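Local atomic coordinates of taurine:2-oxoglutarate aminotransferase (Bifidobacterium kashiwanohense PV20-2, PDB entry 6JIX), a protein that probably transfers the amino group of taurine to 2-oxoglutarate with pyridoxal 5'-phosphate as cofactor, as a class-III aminotransferase. Residues A[66-69]-A[70-74]; A[334-337]-A[338-342]; A[422-426]-A[427-431]; A[59-62]-A[63-67]; A[74-77]-A[78-82]. One frame throughout, in Å; residues are numbered along the deposited sequence.

Contact 1 (A[66-69]-A[70-74]); sequences PEIV and DAIKE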
loop_
_atom_site.group_PDB
_atom_site.type_symbol
_atom_site.label_atom_id
_atom_site.label_comp_id
_atom_site.label_asym_id
_atom_site.label_seq_id
_atom_site.Cartn_x
_atom_site.Cartn_y
_atom_site.Cartn_z
ATOM N N PRO A 66 11.222 -3.140 -22.773
ATOM C CA PRO A 66 11.829 -4.472 -22.604
ATOM C C PRO A 66 12.732 -4.602 -21.386
ATOM O O PRO A 66 12.758 -5.674 -20.769
ATOM C CB PRO A 66 12.600 -4.654 -23.912
ATOM C CG PRO A 66 11.796 -3.860 -24.902
ATOM C CD PRO A 66 11.396 -2.626 -24.145
ATOM N N GLU A 67 13.485 -3.560 -21.022
ATOM C CA GLU A 67 14.438 -3.699 -19.924
ATOM C C GLU A 67 13.736 -4.055 -18.616
ATOM O O GLU A 67 14.209 -4.925 -17.874
ATOM C CB GLU A 67 15.254 -2.418 -19.763
ATOM C CG GLU A 67 16.374 -2.270 -20.766
ATOM C CD GLU A 67 15.868 -1.816 -22.113
ATOM O OE1 GLU A 67 14.626 -1.667 -22.254
ATOM O OE2 GLU A 67 16.705 -1.611 -23.029
ATOM N N ILE A 68 12.604 -3.398 -18.319
ATOM C CA ILE A 68 11.866 -3.694 -17.087
ATOM C C ILE A 68 11.078 -4.985 -17.240
ATOM O O ILE A 68 11.039 -5.815 -16.324
ATOM C CB ILE A 68 10.940 -2.529 -16.681
ATOM C CG1 ILE A 68 11.728 -1.231 -16.476
ATOM C CG2 ILE A 68 10.207 -2.875 -15.401
ATOM C CD1 ILE A 68 10.878 0.013 -16.649
ATOM N N VAL A 69 10.415 -5.158 -18.387
ATOM C CA VAL A 69 9.651 -6.377 -18.625
ATOM C C VAL A 69 10.538 -7.597 -18.433
ATOM O O VAL A 69 10.185 -8.540 -17.721
ATOM C CB VAL A 69 9.022 -6.357 -20.029
ATOM C CG1 VAL A 69 8.493 -7.746 -20.378
ATOM C CG2 VAL A 69 7.913 -5.308 -20.117
ATOM N N ASP A 70 11.726 -7.572 -19.030
ATOM C CA ASP A 70 12.610 -8.728 -18.938
ATOM C C ASP A 70 13.087 -8.957 -17.513
ATOM O O ASP A 70 13.146 -10.102 -17.053
ATOM C CB ASP A 70 13.800 -8.555 -19.882
ATOM C CG ASP A 70 13.401 -8.640 -21.339
ATOM O OD1 ASP A 70 12.307 -9.160 -21.638
ATOM O OD2 ASP A 70 14.186 -8.175 -22.191
ATOM N N ALA A 71 13.451 -7.885 -16.802
ATOM C CA ALA A 71 13.896 -8.037 -15.421
ATOM C C ALA A 71 12.808 -8.685 -14.580
ATOM O O ALA A 71 13.093 -9.498 -13.686
ATOM C CB ALA A 71 14.303 -6.682 -14.843
ATOM N N ILE A 72 11.550 -8.338 -14.861
ATOM C CA ILE A 72 10.435 -8.909 -14.120
ATOM C C ILE A 72 10.368 -10.415 -14.359
ATOM O O ILE A 72 10.277 -11.209 -13.413
ATOM C CB ILE A 72 9.128 -8.194 -14.504
ATOM C CG1 ILE A 72 9.173 -6.751 -13.990
ATOM C CG2 ILE A 72 7.939 -8.893 -13.898
ATOM C CD1 ILE A 72 7.971 -5.906 -14.343
ATOM N N LYS A 73 10.455 -10.831 -15.630
ATOM C CA LYS A 73 10.407 -12.252 -15.958
ATOM C C LYS A 73 11.590 -13.001 -15.364
ATOM O O LYS A 73 11.426 -14.099 -14.822
ATOM C CB LYS A 73 10.353 -12.439 -17.466
ATOM C CG LYS A 73 9.275 -11.614 -18.133
ATOM C CD LYS A 73 8.743 -12.280 -19.377
ATOM C CE LYS A 73 9.506 -11.845 -20.607
ATOM N NZ LYS A 73 9.067 -12.623 -21.805
ATOM N N GLU A 74 12.786 -12.418 -15.423
ATOM C CA GLU A 74 13.942 -13.095 -14.844
ATOM C C GLU A 74 13.777 -13.255 -13.341
ATOM O O GLU A 74 14.105 -14.305 -12.778
ATOM C CB GLU A 74 15.225 -12.341 -15.182
ATOM C CG GLU A 74 15.787 -12.686 -16.581
ATOM C CD GLU A 74 16.435 -11.484 -17.295
ATOM O OE1 GLU A 74 16.898 -10.534 -16.614
ATOM O OE2 GLU A 74 16.477 -11.485 -18.547
#

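Contact 2 (A[334-337]-A[338-342]); sequences HDVC and AHVKE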
loop_
_atom_site.group_PDB
_atom_site.type_symbol
_atom_site.label_atom_id
_atom_site.label_comp_id
_atom_site.label_asym_id
_atom_site.label_seq_id
_atom_site.Cartn_x
_atom_site.Cartn_y
_atom_site.Cartn_z
ATOM N N HIS A 334 20.667 5.456 -20.255
ATOM C CA HIS A 334 20.133 6.101 -21.451
ATOM C C HIS A 334 19.989 7.598 -21.278
ATOM O O HIS A 334 19.267 8.236 -22.053
ATOM C CB HIS A 334 18.788 5.494 -21.842
ATOM C CG HIS A 334 18.904 4.134 -22.448
ATOM N ND1 HIS A 334 18.572 3.874 -23.759
ATOM C CD2 HIS A 334 19.333 2.960 -21.927
ATOM C CE1 HIS A 334 18.778 2.595 -24.017
ATOM N NE2 HIS A 334 19.241 2.017 -22.923
ATOM N N ASP A 335 20.639 8.150 -20.256
ATOM C CA ASP A 335 20.615 9.570 -19.928
ATOM C C ASP A 335 19.235 10.166 -20.202
ATOM O O ASP A 335 19.042 11.016 -21.076
ATOM C CB ASP A 335 21.720 10.338 -20.654
ATOM C CG ASP A 335 22.155 11.588 -19.871
ATOM O OD1 ASP A 335 21.339 12.110 -19.044
ATOM O OD2 ASP A 335 23.310 12.040 -20.070
ATOM N N VAL A 336 18.257 9.668 -19.443
ATOM C CA VAL A 336 16.879 10.082 -19.664
ATOM C C VAL A 336 16.667 11.513 -19.188
ATOM O O VAL A 336 15.884 12.258 -19.788
ATOM C CB VAL A 336 15.910 9.076 -19.008
ATOM C CG1 VAL A 336 14.502 9.636 -18.964
ATOM C CG2 VAL A 336 15.909 7.785 -19.802
ATOM N N CYS A 337 17.366 11.939 -18.137
ATOM C CA CYS A 337 17.236 13.330 -17.700
ATOM C C CYS A 337 17.646 14.292 -18.808
ATOM O O CYS A 337 16.929 15.260 -19.107
ATOM C CB CYS A 337 18.068 13.575 -16.445
ATOM S SG CYS A 337 17.317 12.878 -14.964
ATOM N N ALA A 338 18.804 14.046 -19.433
ATOM C CA ALA A 338 19.260 14.941 -20.491
ATOM C C ALA A 338 18.271 14.970 -21.645
ATOM O O ALA A 338 18.009 16.030 -22.227
ATOM C CB ALA A 338 20.642 14.530 -20.970
ATOM N N HIS A 339 17.706 13.814 -21.983
ATOM C CA HIS A 339 16.696 13.780 -23.033
ATOM C C HIS A 339 15.444 14.538 -22.614
ATOM O O HIS A 339 14.768 15.137 -23.458
ATOM C CB HIS A 339 16.347 12.339 -23.403
ATOM C CG HIS A 339 15.221 12.243 -24.380
ATOM N ND1 HIS A 339 15.367 12.570 -25.712
ATOM C CD2 HIS A 339 13.921 11.906 -24.214
ATOM C CE1 HIS A 339 14.205 12.427 -26.326
ATOM N NE2 HIS A 339 13.314 12.011 -25.442
ATOM N N VAL A 340 15.090 14.482 -21.323
ATOM C CA VAL A 340 13.915 15.198 -20.846
ATOM C C VAL A 340 14.141 16.699 -20.962
ATOM O O VAL A 340 13.271 17.430 -21.449
ATOM C CB VAL A 340 13.559 14.775 -19.406
ATOM C CG1 VAL A 340 12.426 15.647 -18.835
ATOM C CG2 VAL A 340 13.151 13.324 -19.372
ATOM N N LYS A 341 15.316 17.185 -20.527
ATOM C CA LYS A 341 15.626 18.608 -20.691
ATOM C C LYS A 341 15.474 19.051 -22.144
ATOM O O LYS A 341 14.850 20.082 -22.428
ATOM C CB LYS A 341 17.045 18.918 -20.199
ATOM C CG LYS A 341 17.251 20.390 -19.787
ATOM C CD LYS A 341 16.570 20.680 -18.435
ATOM C CE LYS A 341 16.662 22.164 -18.019
ATOM N NZ LYS A 341 16.104 23.145 -19.004
ATOM N N GLU A 342 15.988 18.252 -23.085
ATOM C CA GLU A 342 15.878 18.627 -24.490
ATOM C C GLU A 342 14.428 18.551 -24.978
ATOM O O GLU A 342 14.011 19.359 -25.818
ATOM C CB GLU A 342 16.818 17.764 -25.324
ATOM C CG GLU A 342 16.381 17.541 -26.749
ATOM C CD GLU A 342 17.260 16.516 -27.444
ATOM O OE1 GLU A 342 18.271 16.106 -26.822
ATOM O OE2 GLU A 342 16.941 16.126 -28.597
#

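Contact 3 (A[422-426]-A[427-431]); sequences LIITA and EQLEE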
loop_
_atom_site.group_PDB
_atom_site.type_symbol
_atom_site.label_atom_id
_atom_site.label_comp_id
_atom_site.label_asym_id
_atom_site.label_seq_id
_atom_site.Cartn_x
_atom_site.Cartn_y
_atom_site.Cartn_z
ATOM N N LEU A 422 8.783 9.934 -20.501
ATOM C CA LEU A 422 10.121 10.487 -20.634
ATOM C C LEU A 422 10.840 9.980 -21.870
ATOM O O LEU A 422 11.877 10.547 -22.228
ATOM C CB LEU A 422 10.952 10.150 -19.390
ATOM C CG LEU A 422 10.350 10.605 -18.048
ATOM C CD1 LEU A 422 11.385 10.652 -16.934
ATOM C CD2 LEU A 422 9.674 11.963 -18.205
ATOM N N ILE A 423 10.327 8.935 -22.530
ATOM C CA ILE A 423 10.956 8.422 -23.742
ATOM C C ILE A 423 10.346 9.004 -25.007
ATOM O O ILE A 423 10.780 8.641 -26.109
ATOM C CB ILE A 423 10.893 6.877 -23.830
ATOM C CG1 ILE A 423 9.444 6.393 -23.911
ATOM C CG2 ILE A 423 11.641 6.227 -22.672
ATOM C CD1 ILE A 423 9.327 4.899 -24.003
ATOM N N ILE A 424 9.325 9.858 -24.889
ATOM C CA ILE A 424 8.734 10.463 -26.075
ATOM C C ILE A 424 9.813 11.193 -26.888
ATOM O O ILE A 424 10.755 11.784 -26.341
ATOM C CB ILE A 424 7.583 11.406 -25.687
ATOM C CG1 ILE A 424 6.580 11.513 -26.844
ATOM C CG2 ILE A 424 8.123 12.762 -25.264
ATOM C CD1 ILE A 424 5.359 12.336 -26.513
ATOM N N THR A 425 9.670 11.161 -28.206
ATOM C CA THR A 425 10.650 11.763 -29.095
ATOM C C THR A 425 10.108 13.086 -29.599
ATOM O O THR A 425 8.907 13.359 -29.502
ATOM C CB THR A 425 10.951 10.837 -30.272
ATOM O OG1 THR A 425 9.763 10.689 -31.063
ATOM C CG2 THR A 425 11.410 9.475 -29.753
ATOM N N ALA A 426 11.013 13.910 -30.135
ATOM C CA ALA A 426 10.586 15.164 -30.748
ATOM C C ALA A 426 9.488 14.925 -31.784
ATOM O O ALA A 426 8.462 15.617 -31.785
ATOM C CB ALA A 426 11.781 15.887 -31.377
ATOM N N GLU A 427 9.672 13.930 -32.666
ATOM C CA GLU A 427 8.669 13.707 -33.705
ATOM C C GLU A 427 7.315 13.379 -33.092
ATOM O O GLU A 427 6.274 13.885 -33.524
ATOM C CB GLU A 427 9.108 12.591 -34.660
ATOM C CG GLU A 427 8.269 12.562 -35.962
ATOM C CD GLU A 427 7.766 11.156 -36.370
ATOM O OE1 GLU A 427 6.611 11.109 -36.849
ATOM O OE2 GLU A 427 8.495 10.115 -36.279
ATOM N N GLN A 428 7.311 12.576 -32.044
ATOM C CA GLN A 428 6.049 12.231 -31.413
ATOM C C GLN A 428 5.381 13.466 -30.816
ATOM O O GLN A 428 4.178 13.687 -30.999
ATOM C CB GLN A 428 6.301 11.163 -30.356
ATOM C CG GLN A 428 6.365 9.758 -30.924
ATOM C CD GLN A 428 6.896 8.750 -29.917
ATOM O OE1 GLN A 428 7.895 9.009 -29.230
ATOM N NE2 GLN A 428 6.228 7.595 -29.817
ATOM N N LEU A 429 6.141 14.274 -30.080
ATOM C CA LEU A 429 5.603 15.543 -29.596
ATOM C C LEU A 429 4.991 16.332 -30.749
ATOM O O LEU A 429 3.849 16.808 -30.664
ATOM C CB LEU A 429 6.705 16.348 -28.902
ATOM C CG LEU A 429 7.097 15.844 -27.505
ATOM C CD1 LEU A 429 8.275 16.624 -26.958
ATOM C CD2 LEU A 429 5.916 15.914 -26.562
ATOM N N GLU A 430 5.733 16.456 -31.855
ATOM C CA GLU A 430 5.252 17.224 -33.001
ATOM C C GLU A 430 3.987 16.643 -33.612
ATOM O O GLU A 430 3.327 17.327 -34.398
ATOM C CB GLU A 430 6.347 17.347 -34.062
ATOM C CG GLU A 430 7.169 18.633 -33.910
ATOM C CD GLU A 430 8.668 18.378 -33.937
ATOM O OE1 GLU A 430 9.111 17.504 -34.730
ATOM O OE2 GLU A 430 9.394 19.051 -33.159
ATOM N N GLU A 431 3.646 15.396 -33.295
ATOM C CA GLU A 431 2.422 14.786 -33.795
ATOM C C GLU A 431 1.254 14.944 -32.843
ATOM O O GLU A 431 0.103 14.943 -33.290
ATOM C CB GLU A 431 2.599 13.278 -34.040
ATOM C CG GLU A 431 3.919 12.831 -34.658
ATOM C CD GLU A 431 3.926 11.333 -34.946
ATOM O OE1 GLU A 431 3.496 10.574 -34.041
ATOM O OE2 GLU A 431 4.343 10.932 -36.069
#

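Contact 4 (A[59-62]-A[63-67]); sequences SNLG and HELPE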
loop_
_atom_site.group_PDB
_atom_site.type_symbol
_atom_site.label_atom_id
_atom_site.label_comp_id
_atom_site.label_asym_id
_atom_site.label_seq_id
_atom_site.Cartn_x
_atom_site.Cartn_y
_atom_site.Cartn_z
ATOM N N SER A 59 4.059 6.176 -15.650
ATOM C CA SER A 59 4.685 5.335 -16.673
ATOM C C SER A 59 5.842 6.090 -17.339
ATOM O O SER A 59 5.860 6.348 -18.542
ATOM C CB SER A 59 3.636 4.888 -17.678
ATOM O OG SER A 59 2.627 4.123 -17.024
ATOM N N ASN A 60 6.874 6.354 -16.535
ATOM C CA ASN A 60 7.915 7.297 -16.918
ATOM C C ASN A 60 8.709 6.824 -18.136
ATOM O O ASN A 60 9.197 7.654 -18.918
ATOM C CB ASN A 60 8.840 7.536 -15.724
ATOM C CG ASN A 60 8.310 8.622 -14.778
ATOM O OD1 ASN A 60 7.131 8.972 -14.808
ATOM N ND2 ASN A 60 9.189 9.158 -13.943
ATOM N N LEU A 61 8.900 5.511 -18.288
ATOM C CA LEU A 61 9.638 4.952 -19.416
ATOM C C LEU A 61 8.718 4.330 -20.464
ATOM O O LEU A 61 9.123 3.393 -21.164
ATOM C CB LEU A 61 10.652 3.918 -18.927
ATOM C CG LEU A 61 11.758 4.513 -18.063
ATOM C CD1 LEU A 61 12.715 3.442 -17.577
ATOM C CD2 LEU A 61 12.491 5.583 -18.867
ATOM N N GLY A 62 7.492 4.844 -20.596
ATOM C CA GLY A 62 6.544 4.247 -21.501
ATOM C C GLY A 62 6.058 2.911 -20.966
ATOM O O GLY A 62 6.232 2.564 -19.800
ATOM N N HIS A 63 5.427 2.157 -21.859
ATOM C CA HIS A 63 4.840 0.869 -21.528
ATOM C C HIS A 63 5.627 -0.273 -22.167
ATOM O O HIS A 63 6.184 -0.139 -23.263
ATOM C CB HIS A 63 3.376 0.840 -21.965
ATOM C CG HIS A 63 2.558 1.940 -21.356
ATOM N ND1 HIS A 63 2.165 1.933 -20.032
ATOM C CD2 HIS A 63 2.093 3.099 -21.880
ATOM C CE1 HIS A 63 1.463 3.022 -19.779
ATOM N NE2 HIS A 63 1.405 3.747 -20.882
ATOM N N GLU A 64 5.699 -1.395 -21.452
ATOM C CA GLU A 64 6.303 -2.627 -21.961
ATOM C C GLU A 64 7.764 -2.433 -22.357
ATOM O O GLU A 64 8.298 -3.188 -23.177
ATOM C CB GLU A 64 5.506 -3.195 -23.139
ATOM C CG GLU A 64 4.152 -3.729 -22.734
ATOM C CD GLU A 64 4.247 -5.042 -22.004
ATOM O OE1 GLU A 64 4.474 -6.052 -22.684
ATOM O OE2 GLU A 64 4.095 -5.076 -20.768
ATOM N N LEU A 65 8.424 -1.444 -21.773
ATOM C CA LEU A 65 9.840 -1.262 -21.998
ATOM C C LEU A 65 10.554 -2.586 -21.768
ATOM O O LEU A 65 10.505 -3.116 -20.655
ATOM C CB LEU A 65 10.399 -0.199 -21.066
ATOM C CG LEU A 65 11.838 0.164 -21.404
ATOM C CD1 LEU A 65 11.843 1.331 -22.353
ATOM C CD2 LEU A 65 12.618 0.467 -20.136
ATOM N N PRO A 66 11.222 -3.140 -22.773
ATOM C CA PRO A 66 11.829 -4.472 -22.604
ATOM C C PRO A 66 12.732 -4.602 -21.386
ATOM O O PRO A 66 12.758 -5.674 -20.769
ATOM C CB PRO A 66 12.600 -4.654 -23.912
ATOM C CG PRO A 66 11.796 -3.860 -24.902
ATOM C CD PRO A 66 11.396 -2.626 -24.145
ATOM N N GLU A 67 13.485 -3.560 -21.022
ATOM C CA GLU A 67 14.438 -3.699 -19.924
ATOM C C GLU A 67 13.736 -4.055 -18.616
ATOM O O GLU A 67 14.209 -4.925 -17.874
ATOM C CB GLU A 67 15.254 -2.418 -19.763
ATOM C CG GLU A 67 16.374 -2.270 -20.766
ATOM C CD GLU A 67 15.868 -1.816 -22.113
ATOM O OE1 GLU A 67 14.626 -1.667 -22.254
ATOM O OE2 GLU A 67 16.705 -1.611 -23.029
#

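Contact 5 (A[74-77]-A[78-82]); sequences EQAD and NMCFM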
loop_
_atom_site.group_PDB
_atom_site.type_symbol
_atom_site.label_atom_id
_atom_site.label_comp_id
_atom_site.label_asym_id
_atom_site.label_seq_id
_atom_site.Cartn_x
_atom_site.Cartn_y
_atom_site.Cartn_z
ATOM N N GLU A 74 12.786 -12.418 -15.423
ATOM C CA GLU A 74 13.942 -13.095 -14.844
ATOM C C GLU A 74 13.777 -13.255 -13.341
ATOM O O GLU A 74 14.105 -14.305 -12.778
ATOM C CB GLU A 74 15.225 -12.341 -15.182
ATOM C CG GLU A 74 15.787 -12.686 -16.581
ATOM C CD GLU A 74 16.435 -11.484 -17.295
ATOM O OE1 GLU A 74 16.898 -10.534 -16.614
ATOM O OE2 GLU A 74 16.477 -11.485 -18.547
ATOM N N GLN A 75 13.274 -12.221 -12.668
ATOM C CA GLN A 75 13.072 -12.344 -11.231
ATOM C C GLN A 75 11.977 -13.360 -10.925
ATOM O O GLN A 75 12.080 -14.115 -9.949
ATOM C CB GLN A 75 12.742 -10.981 -10.623
ATOM C CG GLN A 75 12.902 -10.961 -9.123
ATOM C CD GLN A 75 14.238 -11.545 -8.697
ATOM O OE1 GLN A 75 15.271 -11.232 -9.286
ATOM N NE2 GLN A 75 14.222 -12.407 -7.684
ATOM N N ALA A 76 10.923 -13.391 -11.747
ATOM C CA ALA A 76 9.842 -14.353 -11.542
ATOM C C ALA A 76 10.308 -15.796 -11.730
ATOM O O ALA A 76 9.706 -16.716 -11.158
ATOM C CB ALA A 76 8.676 -14.055 -12.477
ATOM N N ASP A 77 11.352 -16.027 -12.534
ATOM C CA ASP A 77 11.866 -17.387 -12.680
ATOM C C ASP A 77 12.722 -17.812 -11.496
ATOM O O ASP A 77 12.961 -19.008 -11.321
ATOM C CB ASP A 77 12.690 -17.528 -13.969
ATOM C CG ASP A 77 11.827 -17.585 -15.215
ATOM O OD1 ASP A 77 12.184 -16.924 -16.218
ATOM O OD2 ASP A 77 10.792 -18.285 -15.202
ATOM N N ASN A 78 13.185 -16.866 -10.683
ATOM C CA ASN A 78 14.000 -17.165 -9.516
ATOM C C ASN A 78 13.181 -17.152 -8.230
ATOM O O ASN A 78 13.064 -18.170 -7.537
ATOM C CB ASN A 78 15.145 -16.154 -9.397
ATOM C CG ASN A 78 16.034 -16.439 -8.206
ATOM O OD1 ASN A 78 16.598 -17.533 -8.095
ATOM N ND2 ASN A 78 16.132 -15.478 -7.282
ATOM N N MET A 79 12.598 -16.000 -7.906
ATOM C CA MET A 79 12.015 -15.774 -6.598
ATOM C C MET A 79 11.138 -14.535 -6.670
ATOM O O MET A 79 11.655 -13.413 -6.718
ATOM C CB MET A 79 13.142 -15.618 -5.574
ATOM C CG MET A 79 12.733 -15.645 -4.134
ATOM S SD MET A 79 14.154 -15.869 -3.032
ATOM C CE MET A 79 15.116 -14.376 -3.233
ATOM N N CYS A 80 9.818 -14.726 -6.714
ATOM C CA CYS A 80 8.902 -13.588 -6.826
ATOM C C CYS A 80 8.873 -12.755 -5.545
ATOM O O CYS A 80 8.745 -11.524 -5.606
ATOM C CB CYS A 80 7.490 -14.067 -7.163
ATOM S SG CYS A 80 7.258 -14.638 -8.865
ATOM N N PHE A 81 8.939 -13.411 -4.380
ATOM C CA PHE A 81 8.883 -12.744 -3.086
ATOM C C PHE A 81 9.709 -13.504 -2.060
ATOM O O PHE A 81 9.703 -14.737 -2.037
ATOM C CB PHE A 81 7.450 -12.607 -2.560
ATOM C CG PHE A 81 7.360 -11.859 -1.254
ATOM C CD1 PHE A 81 7.785 -10.538 -1.163
ATOM C CD2 PHE A 81 6.865 -12.481 -0.114
ATOM C CE1 PHE A 81 7.706 -9.845 0.037
ATOM C CE2 PHE A 81 6.787 -11.802 1.093
ATOM C CZ PHE A 81 7.209 -10.477 1.169
ATOM N N MET A 82 10.427 -12.753 -1.225
ATOM C CA MET A 82 11.068 -13.259 -0.019
ATOM C C MET A 82 10.859 -12.220 1.071
ATOM O O MET A 82 10.809 -11.022 0.788
ATOM C CB MET A 82 12.554 -13.541 -0.242
ATOM C CG MET A 82 13.250 -14.176 0.932
ATOM S SD MET A 82 12.433 -15.667 1.501
ATOM C CE MET A 82 12.208 -16.554 -0.048
#

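Contact 1 (A[66-69]-A[70-74])
P66 and D70 are joined through the backbone, the carbonyl O of P66 receiving the N-H of D70 at 2.8 Å. As the proline has no N-H of its own, it enters this first helical turn as an acceptor. The carboxylate of D70 folds back over the same carbonyl, CG lying beside its own backbone N (chi1 -69°), but its oxygens are acceptors too and add no bond to P66 O. One residue on, A71 N reaches E67 O over 3.2 Å and comes from above the carbonyl plane, a less direct approach than the others. I72 N then bonds to I68 O at 3.0 Å, and K73 N to V69 O at 3.1 Å. These are the successive i to i+4 bonds of an alpha helix, here the opening turns of helix 66-78, a helix that also meets the second subunit. The ladder runs on within 70-74, where E74 N finds D70 O, so backbone donors and acceptors are paired off turn by turn. On the buried flank the branched side chains of I68 and I72 cross obliquely, I68 CG2 against I72 CD1 at 3.9 Å. A323 of helix 318-333 touches both of them, and A326 of that helix meets A71. On another flank V69 CG1 lies 4.2 Å from K73 CE. The lysine chain is bent near its middle (chi3 -91°), and its NZ forms a salt bridge with D77 of the second subunit; V69 packs on D77 and I72 on C80, both of the second subunit.

Contact 2 (A[334-337]-A[338-342])
V336 O receives the N-H of V340 at 2.8 Å, the shortest of the bonds in the first turn of helix 336-357. The side chains of the two valines lie on the same flank and cross at a slant, V336 CG1 meeting V340 CG2 at 3.9 Å. One step further, C337 O takes the N-H of K341 at 2.9 Å, a nearly straight bond of 168°. Ahead of these comes D335, which serves the turn twice. Its backbone O accepts from H339 N at 3.2 Å, while its carboxylate caps the helix: OD1 accepts from A338 N, also at 3.2 Å. The carboxylate is carried forward by a first torsion that sets CG opposite the backbone N (chi1 -152°), and the A338 N-H meets OD1 from well above the carboxylate plane rather than within it. This N-cap bond gives a partner to a backbone N-H that has no preceding helical carbonyl, and the negative charge probably interacts well with the positive end of the helix dipole. D335 also has positive phi, being the C-prime residue of a Schellman motif that ends the previous helix, with V336 N bonded back to Y331 O. A single residue thus finishes one helix and caps the next. The imidazole of H339 turns to the loop ahead of helix 426-447, where NE2 bonds to I424 O, and K341 NZ pairs with E344 one turn on. V336 packs against Y330 and Y331 of helix 318-333, and both valines rest on L422 in the loop that follows strand 415-418.

Contact 3 (A[422-426]-A[427-431])
T425 holds OG1 between its backbone N and carbonyl carbon (chi1 65°), while Q428 swings CG beside its own N (chi1 -83°) and then runs extended, so that its amide comes back to the threonine. The result is a capping box at the start of helix 426-447. Q428 N donates to T425 OG1 at 3.2 Å, and in return Q428 OE1 accepts from T425 N at 3.0 Å, in the plane of the amide carbonyl. OE1 takes a second bond from the T425 hydroxyl at 3.1 Å, this one tilted out of that plane. The other end of the amide is held as well, NE2 bonding to Y40 OH. An alanine in place of Q428 would strip T425 N and OG1 of their shared acceptor and would probably leave the threonine hydroxyl freer to turn. Behind the cap, L429 N bonds to T425 O at 3.0 Å and E430 N to A426 O at 2.9 Å, the first regular helical rungs. I424, just before the cap, bridges to L429 in a hydrophobic staple. Their side chains cross at about a right angle, I424 CD1 touching L429 CD2 at 3.6 Å.

Contact 4 (A[59-62]-A[63-67])
H63 folds its ring back to S59, CE1 lying 3.2 Å from S59 OG. The ring is brought there by a first torsion that puts CG beside the backbone N (chi1 -57°). Its polar end is fixed elsewhere: NE2 bonds to a carboxylate oxygen of D51, a residue lining one glutamate pocket, and the side chain of H63 stands about 7 Å from a bound glutamate. E64 comes next with positive phi, its side chain starting out away from 59-62 and ending where E64 OE2 accepts a weak hydrogen bond from C80 N of the second subunit. L65 turns back inward. Its CG sits opposite the backbone N (chi1 -172°), which sets L65 CD2 at 3.9 Å from L61 CD1 and L65 CD1 at 3.6 Å from L61 O. L65 occupies the N-cap position, and P66 and E67 begin helix 66-78. S59 to G62, on which H63 and L65 pack, make a type I beta turn closed by G62 N to S59 O at 3.0 Å, after which G62, with phi at 71°, redirects the chain into H63. No hydrogen bond joins 59-62 to 63-67 directly; instead the Y287 hydroxyl bridges G62 O and L65 N. The turn and the loop after it are buried where helix 318-333 packs its Y330 on L61 and L65, and where A36 of strand 33-37 touches H63.

Contact 5 (A[74-77]-A[78-82])
Q75 grips M79 with both its backbone and its side chain. M79 N donates to Q75 O at 2.8 Å, nearly along the C=O axis, and Q75 NE2 donates to M79 O at 2.9 Å with an N-H...O angle of 165°, the acceptor lying close to the amide plane. Q75 O takes a second bond from N78 N at 3.1 Å, the donor standing far above the carbonyl plane. What places the amide is a bend at the second torsion (chi2 49°) after CG has gone opposite the backbone N. A leucine in place of Q75 would probably leave M79 O without this donor and the departing chain less firmly tied to the last helical turn. Alongside, the amide of N78 points the same way as that of Q75 but is turned nearly perpendicular to it; its ND2 bonds to K34 O of the second subunit. On another side C80 SG rests on A76 CB at 3.9 Å. These contacts close the C-terminal end of helix 66-78, where the backbone leaves the helix. Helix 318-333 lies against Q75 through T318, L319 and A322 and bonds to the C80 backbone at L319, while Y287 of the second subunit packs on C80.

Overall arrangement
From the N terminus, contact 4 closes the bend leading into helix 66-78, contact 1 forms that helix's first turns and contact 5 its exit; the three follow one another along the chain, sharing P66 and E67, then E74. Much later, contact 2 turns helix 318-333 into helix 336-357, and contact 3 begins helix 426-447. None nests within another, yet they meet in space: contact 4 touches contact 1 through L61 and I68, contact 3 through N60 and L422, and contact 2 through L61 and V336, while contacts 2 and 3 meet through H339 and I424. Contact 5 stands apart from contacts 2 and 3; with contact 1, and with contact 4 through E64, it meets the second subunit.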